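CELL WALL surface anchor family protein (Streptococcus pneumoniae, PDB 2X9Z) forms the repeating backbone subunit of the pneumococcal pilus, a sortase-type surface fibre that probably mediates adhesion to host cells. Local coordinates at residues H144-T147 and P148-N151; K152-E155 and N156-T160. The protein carries 1 engineered substitution. All blocks are in the same frame, centred on the assembly; numbering follows the deposited sequence.

Contact 1: residues H144-T147 and P148-N151; sequences HGNT and PKPN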
ATOM      1  N   HIS A 144     -11.971  -2.376   5.142  1.00 11.78           N
ATOM      2  CA  HIS A 144     -11.348  -3.644   4.768  1.00 11.21           C
ATOM      3  C   HIS A 144     -10.313  -3.504   3.654  1.00 11.22           C
ATOM      4  O   HIS A 144      -9.800  -4.506   3.159  1.00 13.85           O
ATOM      5  CB  HIS A 144     -12.420  -4.646   4.340  1.00 12.61           C
ATOM      6  CG  HIS A 144     -13.411  -4.961   5.415  1.00 15.78           C
ATOM      7  ND1 HIS A 144     -14.590  -4.264   5.574  1.00 18.37           N
ATOM      8  CD2 HIS A 144     -13.392  -5.900   6.389  1.00 17.12           C
ATOM      9  CE1 HIS A 144     -15.255  -4.763   6.600  1.00 20.17           C
ATOM     10  NE2 HIS A 144     -14.549  -5.754   7.112  1.00 19.81           N
ATOM     11  N   GLY A 145     -10.000  -2.271   3.273  1.00 10.87           N
ATOM     12  CA  GLY A 145      -9.029  -2.036   2.215  1.00 11.04           C
ATOM     13  C   GLY A 145      -7.581  -2.196   2.642  1.00  9.72           C
ATOM     14  O   GLY A 145      -7.247  -2.168   3.830  1.00 10.44           O
ATOM     15  N   ASN A 146      -6.710  -2.346   1.649  1.00  9.59           N
ATOM     16  CA  ASN A 146      -5.276  -2.492   1.878  1.00  9.31           C
ATOM     17  C   ASN A 146      -4.522  -2.124   0.595  1.00  9.18           C
ATOM     18  O   ASN A 146      -5.117  -1.590  -0.343  1.00 10.24           O
ATOM     19  CB  ASN A 146      -4.947  -3.906   2.357  1.00  9.93           C
ATOM     20  CG  ASN A 146      -5.520  -4.954   1.453  1.00 10.01           C
ATOM     21  OD1 ASN A 146      -5.384  -4.861   0.240  1.00 10.45           O
ATOM     22  ND2 ASN A 146      -6.192  -5.947   2.028  1.00 11.81           N
ATOM     23  N   THR A 147      -3.220  -2.391   0.538  1.00  9.00           N
ATOM     24  CA  THR A 147      -2.402  -1.865  -0.551  1.00  9.12           C
ATOM     25  C   THR A 147      -2.203  -2.913  -1.654  1.00  8.74           C
ATOM     26  O   THR A 147      -2.235  -4.112  -1.393  1.00  8.10           O
ATOM     27  CB  THR A 147      -1.050  -1.331  -0.012  1.00  9.36           C
ATOM     28  OG1 THR A 147      -0.498  -0.381  -0.932  1.00 10.59           O
ATOM     29  CG2 THR A 147      -0.050  -2.464   0.254  1.00 11.09           C
ATOM     30  N   PRO A 148      -1.998  -2.468  -2.909  1.00  9.16           N
ATOM     31  CA  PRO A 148      -1.730  -3.449  -3.976  1.00  9.81           C
ATOM     32  C   PRO A 148      -0.524  -4.362  -3.693  1.00  9.95           C
ATOM     33  O   PRO A 148       0.469  -3.933  -3.091  1.00 10.06           O
ATOM     34  CB  PRO A 148      -1.473  -2.564  -5.208  1.00  9.52           C
ATOM     35  CG  PRO A 148      -2.319  -1.362  -4.942  1.00 10.22           C
ATOM     36  CD  PRO A 148      -2.196  -1.112  -3.454  1.00  9.31           C
ATOM     37  N   LYS A 149      -0.627  -5.619  -4.121  1.00 10.04           N
ATOM     38  CA  LYS A 149       0.492  -6.558  -4.074  1.00 10.27           C
ATOM     39  C   LYS A 149       1.060  -6.674  -5.492  1.00 10.14           C
ATOM     40  O   LYS A 149       0.365  -7.136  -6.401  1.00 11.13           O
ATOM     41  CB  LYS A 149       0.028  -7.941  -3.601  1.00  9.95           C
ATOM     42  CG  LYS A 149      -0.246  -8.079  -2.096  1.00 10.18           C
ATOM     43  CD  LYS A 149      -1.527  -7.350  -1.674  1.00 10.52           C
ATOM     44  CE  LYS A 149      -1.701  -7.288  -0.160  1.00 10.65           C
ATOM     45  NZ  LYS A 149      -2.894  -6.445   0.174  1.00  9.74           N
ATOM     46  N   PRO A 150       2.319  -6.247  -5.698  1.00 10.35           N
ATOM     47  CA  PRO A 150       2.874  -6.321  -7.057  1.00 12.47           C
ATOM     48  C   PRO A 150       3.022  -7.757  -7.551  1.00 10.37           C
ATOM     49  O   PRO A 150       3.214  -8.679  -6.754  1.00 11.21           O
ATOM     50  CB  PRO A 150       4.252  -5.667  -6.917  1.00 14.48           C
ATOM     51  CG  PRO A 150       4.177  -4.851  -5.685  1.00 16.64           C
ATOM     52  CD  PRO A 150       3.226  -5.560  -4.767  1.00 12.08           C
ATOM     53  N   ASN A 151       2.921  -7.947  -8.863  1.00 12.15           N
ATOM     54  CA  ASN A 151       3.095  -9.267  -9.464  1.00 13.44           C
ATOM     55  C   ASN A 151       3.686  -9.157 -10.856  1.00 14.06           C
ATOM     56  O   ASN A 151       3.514  -8.146 -11.538  1.00 14.18           O
ATOM     57  CB  ASN A 151       1.757 -10.009  -9.538  1.00 12.77           C
ATOM     58  CG  ASN A 151       1.914 -11.527  -9.674  1.00 13.19           C
ATOM     59  OD1 ASN A 151       3.019 -12.071  -9.580  1.00 14.33           O
ATOM     60  ND2 ASN A 151       0.794 -12.217  -9.892  1.00 13.70           N
TER
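Lys149 curls back on Thr147 and Asn146 in an extended linker that joins two Cna-B-like, beta-rich parts of the pilin; it runs from strand 130-139 toward strand 159-166 and contains no regular secondary structure. The key evidence is one bond: Lys149 NZ donates to the main-chain Thr147 O at 2.9 Å. It meets this oxygen in the carbonyl plane, with a C=O...N angle of 156°. The lysine chain reaches it by turning at chi2 (72°) and then running straight through its last two torsions. This lays the methylenes beside the same carbonyl, with Lys149 CD 3.3 Å and CE 3.4 Å from Thr147 O.

The amide of Asn146 crosses the end of the lysine at roughly a right angle. Asn146 OD1 comes within 3.0 Å of Lys149 NZ, but the angle is too poor for a hydrogen bond; a favourable electrostatic contribution remains plausible. OD1 instead accepts from the backbone N of Tyr229, whose O takes a second bond from Lys149 NZ, while Asn146 ND2 donates to Asp228 OD1. Main-chain oxygens of Thr147 and Tyr229 thus grip the buried ammonium, and its position ties the linker to the domain that holds strand 226-229.

Thr147 makes the connection to the domain that holds strands 50-57 and 130-139. Its hydroxyl swings away from its own nitrogen (chi1 -158°) and hydrogen-bonds to Asp133 OD2, and its backbone N is hydrogen-bonded to Ser54 OG. The same rotation brings the hydroxyl beside the N-CD edge of the next residue's pyrrolidine ring, with Thr147 OG1 3.1 Å from Pro148 CD. The methyl is in van der Waals contact with the next peptide, Thr147 CG2 standing 3.7 Å from Pro148 O.

Contact 2: residues K152-E155 and N156-T160; sequences KPNE and NGDLT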
ATOM      1  N   LYS A 152       4.383 -10.204 -11.271  1.00 15.61           N
ATOM      2  CA  LYS A 152       4.850 -10.301 -12.641  1.00 16.82           C
ATOM      3  C   LYS A 152       3.746 -10.891 -13.505  1.00 16.84           C
ATOM      4  O   LYS A 152       2.847 -11.564 -12.993  1.00 17.17           O
ATOM      5  CB  LYS A 152       6.096 -11.181 -12.702  1.00 18.09           C
ATOM      6  CG  LYS A 152       7.308 -10.555 -12.044  1.00 18.63           C
ATOM      7  CD  LYS A 152       8.512 -11.475 -12.060  1.00 20.68           C
ATOM      8  CE  LYS A 152       9.654 -10.860 -11.271  1.00 22.18           C
ATOM      9  NZ  LYS A 152      10.830 -11.762 -11.181  1.00 23.56           N
ATOM     10  N   PRO A 153       3.790 -10.619 -14.816  1.00 17.77           N
ATOM     11  CA  PRO A 153       2.897 -11.319 -15.740  1.00 18.51           C
ATOM     12  C   PRO A 153       3.297 -12.786 -15.796  1.00 18.24           C
ATOM     13  O   PRO A 153       4.338 -13.150 -15.239  1.00 19.24           O
ATOM     14  CB  PRO A 153       3.198 -10.660 -17.097  1.00 20.34           C
ATOM     15  CG  PRO A 153       3.978  -9.418 -16.785  1.00 20.11           C
ATOM     16  CD  PRO A 153       4.706  -9.703 -15.515  1.00 19.07           C
ATOM     17  N   ASN A 154       2.503 -13.619 -16.462  1.00 17.82           N
ATOM     18  CA  ASN A 154       2.940 -14.988 -16.720  1.00 19.44           C
ATOM     19  C   ASN A 154       3.970 -15.019 -17.842  1.00 20.26           C
ATOM     20  O   ASN A 154       4.321 -13.972 -18.395  1.00 21.56           O
ATOM     21  CB  ASN A 154       1.757 -15.922 -17.007  1.00 19.41           C
ATOM     22  CG  ASN A 154       0.962 -15.518 -18.234  1.00 20.27           C
ATOM     23  OD1 ASN A 154       1.495 -14.942 -19.179  1.00 21.23           O
ATOM     24  ND2 ASN A 154      -0.324 -15.836 -18.228  1.00 22.06           N
ATOM     25  N   GLU A 155       4.461 -16.210 -18.169  1.00 22.26           N
ATOM     26  CA  GLU A 155       5.516 -16.343 -19.174  1.00 25.85           C
ATOM     27  C   GLU A 155       5.124 -15.782 -20.541  1.00 24.79           C
ATOM     28  O   GLU A 155       5.989 -15.451 -21.353  1.00 25.57           O
ATOM     29  CB  GLU A 155       5.954 -17.803 -19.317  1.00 31.72           C
ATOM     30  CG  GLU A 155       6.621 -18.377 -18.080  0.70 38.76           C
ATOM     31  CD  GLU A 155       7.596 -19.490 -18.410  0.40 44.51           C
ATOM     32  OE1 GLU A 155       8.041 -19.565 -19.573  0.25 46.96           O
ATOM     33  OE2 GLU A 155       7.924 -20.284 -17.503  0.44 46.12           O
ATOM     34  N   ASN A 156       3.823 -15.680 -20.801  1.00 24.50           N
ATOM     35  CA  ASN A 156       3.343 -15.171 -22.082  1.00 26.57           C
ATOM     36  C   ASN A 156       3.141 -13.661 -22.092  1.00 26.93           C
ATOM     37  O   ASN A 156       2.741 -13.093 -23.104  1.00 30.62           O
ATOM     38  CB  ASN A 156       2.043 -15.860 -22.497  1.00 28.98           C
ATOM     39  CG  ASN A 156       2.148 -17.367 -22.469  1.00 31.18           C
ATOM     40  OD1 ASN A 156       1.457 -18.030 -21.695  1.00 32.05           O
ATOM     41  ND2 ASN A 156       3.008 -17.921 -23.315  1.00 32.44           N
ATOM     42  N   GLY A 157       3.411 -13.011 -20.967  1.00 24.93           N
ATOM     43  CA  GLY A 157       3.269 -11.570 -20.877  1.00 24.37           C
ATOM     44  C   GLY A 157       1.855 -11.134 -20.545  1.00 23.68           C
ATOM     45  O   GLY A 157       1.510  -9.963 -20.694  1.00 23.91           O
ATOM     46  N   ASP A 158       1.037 -12.078 -20.088  1.00 23.24           N
ATOM     47  CA  ASP A 158      -0.343 -11.782 -19.710  1.00 23.45           C
ATOM     48  C   ASP A 158      -0.488 -11.576 -18.207  1.00 19.82           C
ATOM     49  O   ASP A 158       0.140 -12.276 -17.405  1.00 19.26           O
ATOM     50  CB  ASP A 158      -1.280 -12.902 -20.172  1.00 26.52           C
ATOM     51  CG  ASP A 158      -1.421 -12.961 -21.685  1.00 31.45           C
ATOM     52  OD1 ASP A 158      -1.443 -11.892 -22.328  1.00 31.58           O
ATOM     53  OD2 ASP A 158      -1.516 -14.081 -22.232  1.00 33.88           O
ATOM     54  N   LEU A 159      -1.324 -10.613 -17.835  1.00 17.17           N
ATOM     55  CA  LEU A 159      -1.634 -10.376 -16.430  1.00 16.29           C
ATOM     56  C   LEU A 159      -3.134 -10.132 -16.271  1.00 14.27           C
ATOM     57  O   LEU A 159      -3.678  -9.177 -16.832  1.00 15.79           O
ATOM     58  CB  LEU A 159      -0.837  -9.190 -15.884  1.00 17.04           C
ATOM     59  CG  LEU A 159      -0.961  -8.823 -14.400  1.00 16.68           C
ATOM     60  CD1 LEU A 159      -0.698 -10.018 -13.477  1.00 16.69           C
ATOM     61  CD2 LEU A 159      -0.019  -7.677 -14.078  1.00 18.47           C
ATOM     62  N   THR A 160      -3.790 -11.017 -15.529  1.00 13.47           N
ATOM     63  CA  THR A 160      -5.241 -11.001 -15.383  1.00 14.62           C
ATOM     64  C   THR A 160      -5.686 -10.540 -13.998  1.00 13.53           C
ATOM     65  O   THR A 160      -5.214 -11.037 -12.971  1.00 12.92           O
ATOM     66  CB  THR A 160      -5.841 -12.392 -15.666  1.00 16.29           C
ATOM     67  OG1 THR A 160      -5.521 -12.781 -17.005  1.00 16.48           O
ATOM     68  CG2 THR A 160      -7.357 -12.376 -15.495  1.00 18.15           C
TER
HETATM   69  O   HOH W   1      -1.337 -16.487 -21.016  1.00 34.29           O
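A type I beta turn from Asn154 to Gly157, continued by a G1 beta bulge, reverses the chain just before strand 159-166, and the end-to-end directions of 152-155 and 156-159 differ by 150°. Gly157 N to Asn154 O at 2.9 Å closes the turn, and Asn154 N to Asp158 O, also 2.9 Å, makes the bulge. Gly157 has the positive phi (85°) expected at the bulge.

The Asn154 side chain folds over the turn. With CG set between its own N and carbonyl carbon (chi1 61°), OD1 accepts from Asn156 N at 2.9 Å, an Asx turn, and from Asp158 N at 3.0 Å. The two donors approach from opposite faces of the amide, each well out of its plane and so off the lone pairs, and the oxygen is clasped between them. Asn154 ND2 donates to a water at 3.0 Å, and that water donates to Asp158 OD2 at 2.7 Å and, at longer range, to Asn156 OD1. The Asn154 and Asp158 side chains run alongside each other in the same direction, and Asp158 OD1 is bonded to Asn207 ND2.

At the base, Pro153 CB lies 4.5 Å from Leu159 CB, and both side chains rest on Leu209 and Tyr215. The Asx turn thus accompanies the type I turn plus G1 bulge typical of 3:5 beta hairpins, though here 152-155 is not itself a regular strand.

Contacts 1 and 2 are adjoining pieces of the connection from strand 130-139 into strand 159-166, with centres about 18 Å apart and no touch beyond their shared sequence junction. Contact 1 is buried, its centre about 6 Å from that of the chain, where the linker passes between the two parts of the fold; the centre of contact 2 is about 22 Å from that of the chain, partly buried at the outer end. Tyr215 relates them: it makes a backbone bond with Asn151, at the end of contact 1, and packs against Pro153 and Leu159 in contact 2. The first contact therefore fixes the linker between domains, while the second turns it into the four-stranded sheet of strands 203-206, 159-166, 237-243 and 226-229.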